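Local atomic coordinates of aeromonas extracellular serine protease (PDB entry 3WQB), a protein that cuts proteins after paired basic residues as a calcium-binding extracellular serine protease of the furin subfamily and probably acts as a virulence factor by cleaving host plasma proteins. Residues I16-T21 against S368-D373; W36-S41 against L57-A62; S120-A125 against T335-P340; L256-L261 against P340-A345. The protein carries 1 engineered substitution. One frame throughout, in Å; residues are numbered along the deposited sequence.

How the interactions relate
Interactions 2, 3 and 4 lie wholly within the peptidase S8 range, and interaction 1 adds an N-terminal loop to it. Interaction 1 joins residues far apart in sequence, and the others are nested within the loop it closes. Within that loop interaction 2 comes first and closes before interactions 3 and 4 open. These last two alternate along the chain, share Pro340 and have centres about 8 Å apart: helix 335-352 turns one side to helix 115-124 and another to strand 255-261 of the parallel sheet. Interactions 1, at the surface, and 2, buried, have centres about 10 Å apart and touch through Ile16 O and Asn58 ND2. The helix with the predicted catalytic serine position, engineered to alanine here, thus packs against both a second helix and the central sheet.

Interaction 1: I16-T21 against S368-D373; sequences IGRSST and SATRVD
Arg18 and Thr370 alone make this contact between two loops. Walking in from the start, Ile16 offers its backbone O to the side-chain amides of Asn58 and Asn420. Gly17 then begins a type I beta turn that ends at Ser20 and is closed by a weak bond of 3.4 Å from Ser20 N to Gly17 O. From this turn Arg18 projects toward the other loop, extended from CG to NE (chi3 -179°), and brings an edge of its guanidinium to the threonine hydroxyl. The grip is side-on, with two N-H groups converging on one oxygen: Arg18 NE lies 3.1 Å from Thr370 OG1, and Arg18 NH2 lies 2.8 Å from Thr370 OG1. The second bond is the straighter (151° at the hydrogen), and the oxygen stays near the guanidinium plane. Arginine suits the place because it has donors to spare: NH1 forms a salt bridge with Asp56 and bonds Gly54 O, while NH2 also reaches Ile417 O. Further on, Ser20 OG bonds back to Asp15 O. The contact lies at the surface, between the loop before helix 60-64 and the one leaving helix 358-368, with helix 419-426 touching both Ile16 and Ser368.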
loop_
_atom_site.group_PDB
_atom_site.type_symbol
_atom_site.label_atom_id
_atom_site.label_comp_id
_atom_site.label_asym_id
_atom_site.label_seq_id
_atom_site.Cartn_x
_atom_site.Cartn_y
_atom_site.Cartn_z
ATOM N N ILE A 16 0.818 -15.246 27.188
ATOM C CA ILE A 16 1.431 -14.307 26.235
ATOM C C ILE A 16 0.403 -13.355 25.619
ATOM O O ILE A 16 0.728 -12.589 24.696
ATOM C CB ILE A 16 2.203 -15.044 25.107
ATOM C CG1 ILE A 16 1.261 -15.952 24.303
ATOM C CG2 ILE A 16 3.402 -15.820 25.689
ATOM C CD1 ILE A 16 1.738 -16.270 22.894
ATOM N N GLY A 17 -0.814 -13.389 26.152
ATOM C CA GLY A 17 -1.930 -12.634 25.599
ATOM C C GLY A 17 -1.980 -11.153 25.908
ATOM O O GLY A 17 -1.140 -10.612 26.639
ATOM N N ARG A 18 -3.014 -10.517 25.369
ATOM C CA ARG A 18 -3.202 -9.070 25.434
ATOM C C ARG A 18 -3.682 -8.556 26.788
ATOM O O ARG A 18 -3.737 -7.337 26.996
ATOM C CB ARG A 18 -4.199 -8.629 24.357
ATOM C CG ARG A 18 -3.723 -8.913 22.954
ATOM C CD ARG A 18 -4.790 -8.560 21.909
ATOM N NE ARG A 18 -4.290 -8.868 20.562
ATOM C CZ ARG A 18 -3.448 -8.094 19.875
ATOM N NH1 ARG A 18 -3.025 -6.937 20.381
ATOM N NH2 ARG A 18 -3.035 -8.471 18.670
ATOM N N SER A 19 -4.038 -9.471 27.688
ATOM C CA SER A 19 -4.472 -9.100 29.036
ATOM C C SER A 19 -3.669 -9.805 30.131
ATOM O O SER A 19 -4.113 -9.878 31.279
ATOM C CB SER A 19 -5.970 -9.381 29.212
ATOM O OG SER A 19 -6.239 -10.766 29.113
ATOM N N SER A 20 -2.485 -10.301 29.772
ATOM C CA SER A 20 -1.655 -11.085 30.685
ATOM C C SER A 20 -1.225 -10.297 31.916
ATOM O O SER A 20 -0.951 -9.099 31.836
ATOM C CB SER A 20 -0.412 -11.582 29.953
ATOM O OG SER A 20 0.443 -12.293 30.831
ATOM N N THR A 21 -1.143 -10.977 33.052
ATOM C CA THR A 21 -0.567 -10.377 34.257
ATOM C C THR A 21 0.912 -10.004 34.082
ATOM O O THR A 21 1.453 -9.188 34.843
ATOM C CB THR A 21 -0.690 -11.317 35.476
ATOM O OG1 THR A 21 0.050 -12.521 35.234
ATOM C CG2 THR A 21 -2.158 -11.641 35.770
ATOM N N SER A 368 -1.475 -16.126 13.317
ATOM C CA SER A 368 -1.463 -15.648 14.699
ATOM C C SER A 368 -2.242 -14.343 14.912
ATOM O O SER A 368 -2.373 -13.881 16.042
ATOM C CB SER A 368 -0.025 -15.473 15.182
ATOM O OG SER A 368 0.652 -14.473 14.439
ATOM N N ALA A 369 -2.723 -13.736 13.831
ATOM C CA ALA A 369 -3.388 -12.431 13.922
ATOM C C ALA A 369 -4.702 -12.487 14.705
ATOM O O ALA A 369 -5.389 -13.514 14.734
ATOM C CB ALA A 369 -3.594 -11.853 12.526
ATOM N N THR A 370 -5.029 -11.375 15.354
ATOM C CA THR A 370 -6.198 -11.273 16.237
ATOM C C THR A 370 -7.418 -10.824 15.448
ATOM O O THR A 370 -7.360 -9.846 14.683
ATOM C CB THR A 370 -5.913 -10.272 17.382
ATOM O OG1 THR A 370 -4.702 -10.637 18.049
ATOM C CG2 THR A 370 -7.065 -10.207 18.391
ATOM N N ARG A 371 -8.520 -11.544 15.636
ATOM C CA ARG A 371 -9.779 -11.207 14.971
ATOM C C ARG A 371 -10.500 -10.065 15.702
ATOM O O ARG A 371 -11.520 -10.262 16.369
ATOM C CB ARG A 371 -10.655 -12.459 14.843
ATOM C CG ARG A 371 -11.821 -12.317 13.852
ATOM C CD ARG A 371 -12.386 -13.656 13.350
ATOM N NE ARG A 371 -12.456 -14.700 14.377
ATOM C CZ ARG A 371 -13.564 -15.097 15.000
ATOM N NH1 ARG A 371 -14.741 -14.556 14.712
ATOM N NH2 ARG A 371 -13.491 -16.050 15.919
ATOM N N VAL A 372 -9.945 -8.863 15.582
ATOM C CA VAL A 372 -10.536 -7.679 16.195
ATOM C C VAL A 372 -11.860 -7.340 15.525
ATOM O O VAL A 372 -12.107 -7.727 14.372
ATOM C CB VAL A 372 -9.595 -6.468 16.086
ATOM C CG1 VAL A 372 -8.407 -6.628 17.022
ATOM C CG2 VAL A 372 -9.149 -6.253 14.638
ATOM N N ASP A 373 -12.724 -6.621 16.239
ATOM C CA ASP A 373 -13.970 -6.123 15.674
ATOM C C ASP A 373 -14.735 -7.281 15.026
ATOM O O ASP A 373 -15.180 -7.197 13.875
ATOM C CB ASP A 373 -13.674 -5.013 14.662
ATOM C CG ASP A 373 -14.903 -4.206 14.280
ATOM O OD1 ASP A 373 -15.946 -4.296 14.961
ATOM O OD2 ASP A 373 -14.810 -3.468 13.280
#

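Interaction 2: W36-S41 against L57-A62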
loop_
_atom_site.group_PDB
_atom_site.type_symbol
_atom_site.label_atom_id
_atom_site.label_comp_id
_atom_site.label_asym_id
_atom_site.label_seq_id
_atom_site.Cartn_x
_atom_site.Cartn_y
_atom_site.Cartn_z
ATOM N N TRP A 36 0.897 3.733 22.725
ATOM C CA TRP A 36 -0.139 2.720 22.939
ATOM C C TRP A 36 0.003 1.575 21.956
ATOM O O TRP A 36 -0.502 0.489 22.205
ATOM C CB TRP A 36 -1.551 3.332 22.830
ATOM C CG TRP A 36 -1.826 3.900 21.460
ATOM C CD1 TRP A 36 -1.577 5.174 21.044
ATOM C CD2 TRP A 36 -2.344 3.199 20.318
ATOM N NE1 TRP A 36 -1.923 5.321 19.719
ATOM C CE2 TRP A 36 -2.393 4.123 19.248
ATOM C CE3 TRP A 36 -2.785 1.885 20.098
ATOM C CZ2 TRP A 36 -2.853 3.773 17.971
ATOM C CZ3 TRP A 36 -3.252 1.539 18.832
ATOM C CH2 TRP A 36 -3.291 2.488 17.784
ATOM N N TYR A 37 0.657 1.829 20.831
ATOM C CA TYR A 37 0.831 0.796 19.830
ATOM C C TYR A 37 1.793 -0.302 20.273
ATOM O O TYR A 37 1.672 -1.450 19.834
ATOM C CB TYR A 37 1.226 1.397 18.476
ATOM C CG TYR A 37 2.452 2.282 18.458
ATOM C CD1 TYR A 37 2.352 3.655 18.717
ATOM C CD2 TYR A 37 3.695 1.769 18.106
ATOM C CE1 TYR A 37 3.476 4.486 18.639
ATOM C CE2 TYR A 37 4.821 2.588 18.036
ATOM C CZ TYR A 37 4.701 3.944 18.311
ATOM O OH TYR A 37 5.803 4.758 18.227
ATOM N N LEU A 38 2.729 0.040 21.157
ATOM C CA LEU A 38 3.590 -0.976 21.766
ATOM C C LEU A 38 2.801 -1.788 22.791
ATOM O O LEU A 38 2.882 -3.015 22.820
ATOM C CB LEU A 38 4.792 -0.338 22.468
ATOM C CG LEU A 38 5.775 0.504 21.655
ATOM C CD1 LEU A 38 6.871 1.008 22.572
ATOM C CD2 LEU A 38 6.352 -0.312 20.503
ATOM N N LEU A 39 2.050 -1.082 23.635
ATOM C CA LEU A 39 1.253 -1.689 24.697
ATOM C C LEU A 39 0.160 -0.683 25.017
ATOM O O LEU A 39 0.432 0.447 25.458
ATOM C CB LEU A 39 2.119 -1.995 25.928
ATOM C CG LEU A 39 1.538 -2.874 27.043
ATOM C CD1 LEU A 39 2.643 -3.372 27.940
ATOM C CD2 LEU A 39 0.514 -2.116 27.877
ATOM N N ASN A 40 -1.072 -1.088 24.753
ATOM C CA ASN A 40 -2.230 -0.222 24.908
ATOM C C ASN A 40 -2.890 -0.504 26.242
ATOM O O ASN A 40 -3.522 -1.544 26.419
ATOM C CB ASN A 40 -3.209 -0.481 23.761
ATOM C CG ASN A 40 -4.395 0.469 23.752
ATOM O OD1 ASN A 40 -4.732 1.105 24.754
ATOM N ND2 ASN A 40 -5.043 0.561 22.596
ATOM N N SER A 41 -2.706 0.422 27.182
ATOM C CA SER A 41 -3.324 0.326 28.507
ATOM C C SER A 41 -4.490 1.300 28.637
ATOM O O SER A 41 -4.907 1.624 29.745
ATOM C CB SER A 41 -2.285 0.636 29.580
ATOM O OG SER A 41 -1.802 1.959 29.415
ATOM N N LEU A 57 0.223 -4.063 19.222
ATOM C CA LEU A 57 0.910 -5.094 18.443
ATOM C C LEU A 57 1.207 -6.374 19.226
ATOM O O LEU A 57 1.822 -7.307 18.691
ATOM C CB LEU A 57 2.187 -4.534 17.826
ATOM C CG LEU A 57 1.959 -3.356 16.883
ATOM C CD1 LEU A 57 3.284 -2.673 16.573
ATOM C CD2 LEU A 57 1.253 -3.786 15.593
ATOM N N ASN A 58 0.781 -6.410 20.494
ATOM C CA ASN A 58 1.043 -7.520 21.424
ATOM C C ASN A 58 2.462 -8.038 21.296
ATOM O O ASN A 58 2.700 -9.200 20.954
ATOM C CB ASN A 58 0.009 -8.658 21.324
ATOM C CG ASN A 58 -0.039 -9.501 22.596
ATOM O OD1 ASN A 58 0.040 -8.973 23.706
ATOM N ND2 ASN A 58 -0.150 -10.806 22.437
ATOM N N LEU A 59 3.414 -7.144 21.560
ATOM C CA LEU A 59 4.833 -7.439 21.370
ATOM C C LEU A 59 5.600 -7.449 22.688
ATOM O O LEU A 59 6.826 -7.594 22.692
ATOM C CB LEU A 59 5.475 -6.440 20.398
ATOM C CG LEU A 59 5.302 -4.942 20.667
ATOM C CD1 LEU A 59 5.953 -4.489 21.963
ATOM C CD2 LEU A 59 5.860 -4.159 19.488
ATOM N N TRP A 60 4.886 -7.332 23.807
ATOM C CA TRP A 60 5.554 -7.215 25.107
ATOM C C TRP A 60 6.479 -8.400 25.441
ATOM O O TRP A 60 7.516 -8.216 26.070
ATOM C CB TRP A 60 4.530 -6.972 26.213
ATOM C CG TRP A 60 3.552 -8.086 26.423
ATOM C CD1 TRP A 60 2.296 -8.189 25.897
ATOM C CD2 TRP A 60 3.746 -9.252 27.236
ATOM N NE1 TRP A 60 1.696 -9.351 26.327
ATOM C CE2 TRP A 60 2.566 -10.022 27.147
ATOM C CE3 TRP A 60 4.810 -9.727 28.021
ATOM C CZ2 TRP A 60 2.411 -11.234 27.826
ATOM C CZ3 TRP A 60 4.658 -10.940 28.690
ATOM C CH2 TRP A 60 3.470 -11.680 28.583
ATOM N N TRP A 61 6.106 -9.606 25.022
ATOM C CA TRP A 61 6.897 -10.789 25.319
ATOM C C TRP A 61 8.153 -10.821 24.467
ATOM O O TRP A 61 9.204 -11.236 24.940
ATOM C CB TRP A 61 6.049 -12.052 25.171
ATOM C CG TRP A 61 6.732 -13.344 25.522
ATOM C CD1 TRP A 61 6.700 -13.998 26.726
ATOM C CD2 TRP A 61 7.509 -14.165 24.640
ATOM N NE1 TRP A 61 7.422 -15.169 26.644
ATOM C CE2 TRP A 61 7.922 -15.299 25.376
ATOM C CE3 TRP A 61 7.902 -14.048 23.297
ATOM C CZ2 TRP A 61 8.720 -16.306 24.817
ATOM C CZ3 TRP A 61 8.687 -15.053 22.738
ATOM C CH2 TRP A 61 9.081 -16.171 23.497
ATOM N N ALA A 62 8.064 -10.362 23.217
ATOM C CA ALA A 62 9.277 -10.149 22.431
ATOM C C ALA A 62 10.240 -9.207 23.167
ATOM O O ALA A 62 11.415 -9.524 23.354
ATOM C CB ALA A 62 8.948 -9.619 21.051
HETATM O O HOH W 1 2.355 -5.469 23.845
#
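Tyr37 and Leu57 join the two segments through their backbones: Leu57 N donates to Tyr37 O over 3.0 Å, with 156° at the hydrogen. The Leu57 side chain closes over the same carbonyl, its CG 3.5 Å from Tyr37 O. One residue further on, Leu38 O has a different partner, a water 2.7 Å away that donates to it and in turn accepts a weak bond from Leu59 N. Leu59 stands at the N-cap of helix 60-64.

The side chain of Leu59 can be followed outward. Its CB makes no close contact with segment 36-41. At CG the chain comes within 3.8 Å of Leu38 O, because chi1 of 52° sets CG between the backbone N and the carbonyl carbon. There it forks. CD1 approaches the same oxygen, Leu38 O, at 3.5 Å, whereas CD2 meets a methyl, Leu38 CD2, at 4.0 Å. Nearby, Leu39 brings its CD1 loosely against Trp60 CB. The polar ends of the aromatic residues turn to other partners: Trp60 NE1 probably donates to Gly17 O, and Tyr37 OH bonds Val294 O, its side chain lying close to that of the calcium ligand Thr132.

Two successive carbonyls are therefore answered in different ways, the first by a direct N-H and the second by a water. Leucine suits the buried positions of Leu38, Leu57 and Leu59 because its branched apolar end can lie against carbonyl oxygens and other methyls without competing for their hydrogen bonds.

Interaction 3: S120-A125 against T335-P340; sequences SGIIAA and TASATP. Engineered in segment 335-340: Ala336 (natural residue Ser).
Helix 120-124, which carries Ile122 and Ile123, runs nearly alongside helix 335-340 with Pro340: the segment axes come within 9.0 Å and cross at -27°, pointing in much the same direction. Pro340 is the residue that both isoleucines meet. It sits at a kink, where its ring nitrogen has no hydrogen to give to the turn before, and its compact ring faces the other helix. Ile122 points toward it; with chi1 at -69°, CG2 lies anti to the backbone N and rests 3.8 Å from Pro340 CB. The longer branch of Ile122 runs on past the ring, and its CD1 ends 3.7 Å from Ser337 OG. Ile123 comes across at about a right angle, and its CG1 presses on Pro340 CB at 3.4 Å, tighter than ordinary carbon contact.

Ser337 turns its hydroxyl back to Asn333 O, so that the oxygen, already bonded there, can lie beside the Ile122 methyl. Within the second segment, Thr339 N and Thr339 OG1 both donate to Thr335 O from opposite faces of that carbonyl, the hydroxyl at 2.8 Å. Helix 335-352 carries the predicted catalytic serine position near its start, filled here by the engineered Ala336; a second protein chain bonds the Ala336 backbone and lays a basic side chain on Thr335 and Ala336. The predicted catalytic His115 begins the other helix. Ser120, Ser337 and Thr339 spend their hydroxyls on Gly116 O, Asn333 O and Thr335 O, and the direct contact between the segments is van der Waals, with no hydrogen bond across it.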
loop_
_atom_site.group_PDB
_atom_site.type_symbol
_atom_site.label_atom_id
_atom_site.label_comp_id
_atom_site.label_asym_id
_atom_site.label_seq_id
_atom_site.Cartn_x
_atom_site.Cartn_y
_atom_site.Cartn_z
ATOM N N SER A 120 10.264 6.180 10.655
ATOM C CA SER A 120 11.477 5.542 11.127
ATOM C C SER A 120 11.477 5.282 12.627
ATOM O O SER A 120 11.906 4.217 13.069
ATOM C CB SER A 120 12.713 6.344 10.713
ATOM O OG SER A 120 12.806 6.372 9.298
ATOM N N GLY A 121 10.964 6.236 13.401
ATOM C CA GLY A 121 10.904 6.091 14.850
ATOM C C GLY A 121 9.965 4.992 15.311
ATOM O O GLY A 121 10.242 4.310 16.296
ATOM N N ILE A 122 8.837 4.832 14.619
ATOM C CA ILE A 122 7.922 3.744 14.926
ATOM C C ILE A 122 8.671 2.409 14.810
ATOM O O ILE A 122 8.524 1.524 15.661
ATOM C CB ILE A 122 6.679 3.796 14.024
ATOM C CG1 ILE A 122 5.828 5.017 14.387
ATOM C CG2 ILE A 122 5.872 2.492 14.113
ATOM C CD1 ILE A 122 4.797 5.366 13.332
ATOM N N ILE A 123 9.480 2.274 13.766
ATOM C CA ILE A 123 10.244 1.047 13.572
ATOM C C ILE A 123 11.357 0.870 14.587
ATOM O O ILE A 123 11.460 -0.185 15.218
ATOM C CB ILE A 123 10.860 0.968 12.163
ATOM C CG1 ILE A 123 9.799 1.174 11.083
ATOM C CG2 ILE A 123 11.559 -0.373 11.959
ATOM C CD1 ILE A 123 10.348 1.225 9.687
ATOM N N ALA A 124 12.187 1.897 14.747
ATOM C CA ALA A 124 13.500 1.686 15.341
ATOM C C ALA A 124 14.047 2.861 16.160
ATOM O O ALA A 124 15.260 3.066 16.215
ATOM C CB ALA A 124 14.494 1.275 14.253
ATOM N N ALA A 125 13.176 3.613 16.830
ATOM C CA ALA A 125 13.685 4.587 17.803
ATOM C C ALA A 125 14.566 3.840 18.806
ATOM O O ALA A 125 14.241 2.731 19.245
ATOM C CB ALA A 125 12.550 5.332 18.497
ATOM N N THR A 335 -2.236 4.824 7.270
ATOM C CA THR A 335 -1.654 3.566 6.846
ATOM C C THR A 335 -0.135 3.724 6.740
ATOM O O THR A 335 0.589 2.726 6.773
ATOM C CB THR A 335 -2.311 2.994 5.578
ATOM O OG1 THR A 335 -2.284 3.963 4.521
ATOM C CG2 THR A 335 -3.736 2.555 5.867
ATOM N N ALA A 336 0.352 4.968 6.671
ATOM C CA ALA A 336 1.808 5.212 6.765
ATOM C C ALA A 336 2.396 4.903 8.128
ATOM O O ALA A 336 3.619 4.855 8.253
ATOM C CB ALA A 336 2.170 6.618 6.421
ATOM N N SER A 337 1.545 4.744 9.143
ATOM C CA SER A 337 1.958 4.274 10.470
ATOM C C SER A 337 1.721 2.777 10.645
ATOM O O SER A 337 2.482 2.103 11.326
ATOM C CB SER A 337 1.221 5.060 11.552
ATOM O OG SER A 337 1.731 6.380 11.629
ATOM N N ALA A 338 0.662 2.259 10.027
ATOM C CA ALA A 338 0.425 0.818 10.015
ATOM C C ALA A 338 1.581 0.088 9.330
ATOM O O ALA A 338 1.967 -1.013 9.738
ATOM C CB ALA A 338 -0.880 0.506 9.335
ATOM N N THR A 339 2.135 0.730 8.305
ATOM C CA THR A 339 3.223 0.153 7.530
ATOM C C THR A 339 4.480 -0.067 8.390
ATOM O O THR A 339 4.952 -1.203 8.464
ATOM C CB THR A 339 3.461 0.981 6.236
ATOM O OG1 THR A 339 2.266 0.945 5.443
ATOM C CG2 THR A 339 4.596 0.407 5.420
ATOM N N PRO A 340 5.003 0.987 9.074
ATOM C CA PRO A 340 6.170 0.746 9.942
ATOM C C PRO A 340 5.843 -0.110 11.164
ATOM O O PRO A 340 6.726 -0.773 11.688
ATOM C CB PRO A 340 6.612 2.161 10.357
ATOM C CG PRO A 340 5.395 3.020 10.158
ATOM C CD PRO A 340 4.748 2.430 8.919
#

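Interaction 4: L256-L261 against P340-A345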
loop_
_atom_site.group_PDB
_atom_site.type_symbol
_atom_site.label_atom_id
_atom_site.label_comp_id
_atom_site.label_asym_id
_atom_site.label_seq_id
_atom_site.Cartn_x
_atom_site.Cartn_y
_atom_site.Cartn_z
ATOM N N LEU A 256 3.250 -6.650 0.966
ATOM C CA LEU A 256 2.352 -6.993 2.055
ATOM C C LEU A 256 1.585 -5.711 2.384
ATOM O O LEU A 256 2.156 -4.772 2.953
ATOM C CB LEU A 256 3.157 -7.485 3.267
ATOM C CG LEU A 256 2.398 -8.181 4.407
ATOM C CD1 LEU A 256 3.361 -8.861 5.362
ATOM C CD2 LEU A 256 1.522 -7.187 5.160
ATOM N N VAL A 257 0.312 -5.673 2.007
ATOM C CA VAL A 257 -0.493 -4.451 2.111
ATOM C C VAL A 257 -1.229 -4.406 3.448
ATOM O O VAL A 257 -1.845 -5.393 3.855
ATOM C CB VAL A 257 -1.466 -4.312 0.924
ATOM C CG1 VAL A 257 -2.195 -2.985 0.991
ATOM C CG2 VAL A 257 -0.723 -4.400 -0.408
ATOM N N VAL A 258 -1.146 -3.262 4.139
ATOM C CA VAL A 258 -1.705 -3.154 5.491
ATOM C C VAL A 258 -2.710 -2.036 5.651
ATOM O O VAL A 258 -2.525 -0.934 5.126
ATOM C CB VAL A 258 -0.607 -3.030 6.580
ATOM C CG1 VAL A 258 0.312 -4.228 6.547
ATOM C CG2 VAL A 258 0.189 -1.756 6.424
ATOM N N SER A 259 -3.769 -2.340 6.387
ATOM C CA SER A 259 -4.729 -1.331 6.813
ATOM C C SER A 259 -4.395 -0.835 8.227
ATOM O O SER A 259 -3.608 -1.452 8.951
ATOM C CB SER A 259 -6.134 -1.907 6.776
ATOM O OG SER A 259 -6.275 -2.981 7.691
ATOM N N ALA A 260 -5.006 0.285 8.613
ATOM C CA ALA A 260 -4.713 0.915 9.887
ATOM C C ALA A 260 -5.833 0.686 10.893
ATOM O O ALA A 260 -7.032 0.792 10.567
ATOM C CB ALA A 260 -4.507 2.406 9.702
ATOM N N LEU A 261 -5.414 0.417 12.129
ATOM C CA LEU A 261 -6.296 0.223 13.281
ATOM C C LEU A 261 -6.095 1.362 14.279
ATOM O O LEU A 261 -4.974 1.841 14.465
ATOM C CB LEU A 261 -5.937 -1.106 13.972
ATOM C CG LEU A 261 -6.845 -1.538 15.127
ATOM C CD1 LEU A 261 -7.681 -2.737 14.703
ATOM C CD2 LEU A 261 -6.030 -1.846 16.381
ATOM N N PRO A 340 5.003 0.987 9.074
ATOM C CA PRO A 340 6.170 0.746 9.942
ATOM C C PRO A 340 5.843 -0.110 11.164
ATOM O O PRO A 340 6.726 -0.773 11.688
ATOM C CB PRO A 340 6.612 2.161 10.357
ATOM C CG PRO A 340 5.395 3.020 10.158
ATOM C CD PRO A 340 4.748 2.430 8.919
ATOM N N SER A 341 4.592 -0.094 11.613
ATOM C CA SER A 341 4.184 -1.036 12.662
ATOM C C SER A 341 4.412 -2.481 12.221
ATOM O O SER A 341 4.894 -3.304 12.992
ATOM C CB SER A 341 2.735 -0.795 13.072
ATOM O OG SER A 341 2.599 0.473 13.691
ATOM N N THR A 342 4.082 -2.758 10.966
ATOM C CA THR A 342 4.282 -4.069 10.370
ATOM C C THR A 342 5.758 -4.335 10.061
ATOM O O THR A 342 6.243 -5.438 10.302
ATOM C CB THR A 342 3.401 -4.212 9.115
ATOM O OG1 THR A 342 2.038 -3.956 9.480
ATOM C CG2 THR A 342 3.507 -5.599 8.505
ATOM N N SER A 343 6.471 -3.323 9.554
ATOM C CA SER A 343 7.919 -3.433 9.316
ATOM C C SER A 343 8.648 -3.797 10.602
ATOM O O SER A 343 9.515 -4.666 10.607
ATOM C CB SER A 343 8.475 -2.124 8.740
ATOM O OG SER A 343 7.959 -1.908 7.436
ATOM N N GLY A 344 8.297 -3.124 11.693
ATOM C CA GLY A 344 8.863 -3.419 13.001
ATOM C C GLY A 344 8.533 -4.826 13.467
ATOM O O GLY A 344 9.417 -5.550 13.931
ATOM N N ALA A 345 7.275 -5.240 13.307
ATOM C CA ALA A 345 6.850 -6.594 13.680
ATOM C C ALA A 345 7.643 -7.643 12.894
ATOM O O ALA A 345 8.124 -8.634 13.452
ATOM C CB ALA A 345 5.355 -6.770 13.444
#
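Val258 and Leu256 meet Thr342 where helix 335-352 packs on the parallel sheet of the alpha/beta subtilisin fold. Strand 255-261 is an inner strand, flanked by strands 211-215 and 277-282, and alternation along it turns both side chains toward the helix.

Polar bonds stay within each element or run to other neighbours. Thr342 OG1 bonds Ala338 O one turn back, so that a hydroxyl can be buried here without a partner on the strand; chi1 of -56° sets OG1 beside the backbone N, where it can reach that carbonyl. Ser341 does likewise with Ser337 O and also reaches Thr282. The backbone of Val258 bonds to Lys214 and Ala216, which fixes the strand in the sheet.

Van der Waals contact does the joining. Thr342 is a good fit because it offers a methyl beside a hydroxyl. That methyl, Thr342 CG2, lies 4.2 Å from Leu256 CD2, a loose approach, and 4.0 Å from Val258 CG1. The beta-branched valine keeps its bulk close to the strand, and its side chain slides past that of Thr342 in the opposite direction. The nearest approach of all is of a methyl to an oxygen, Val258 CG1 to Thr342 OG1, at 3.4 Å.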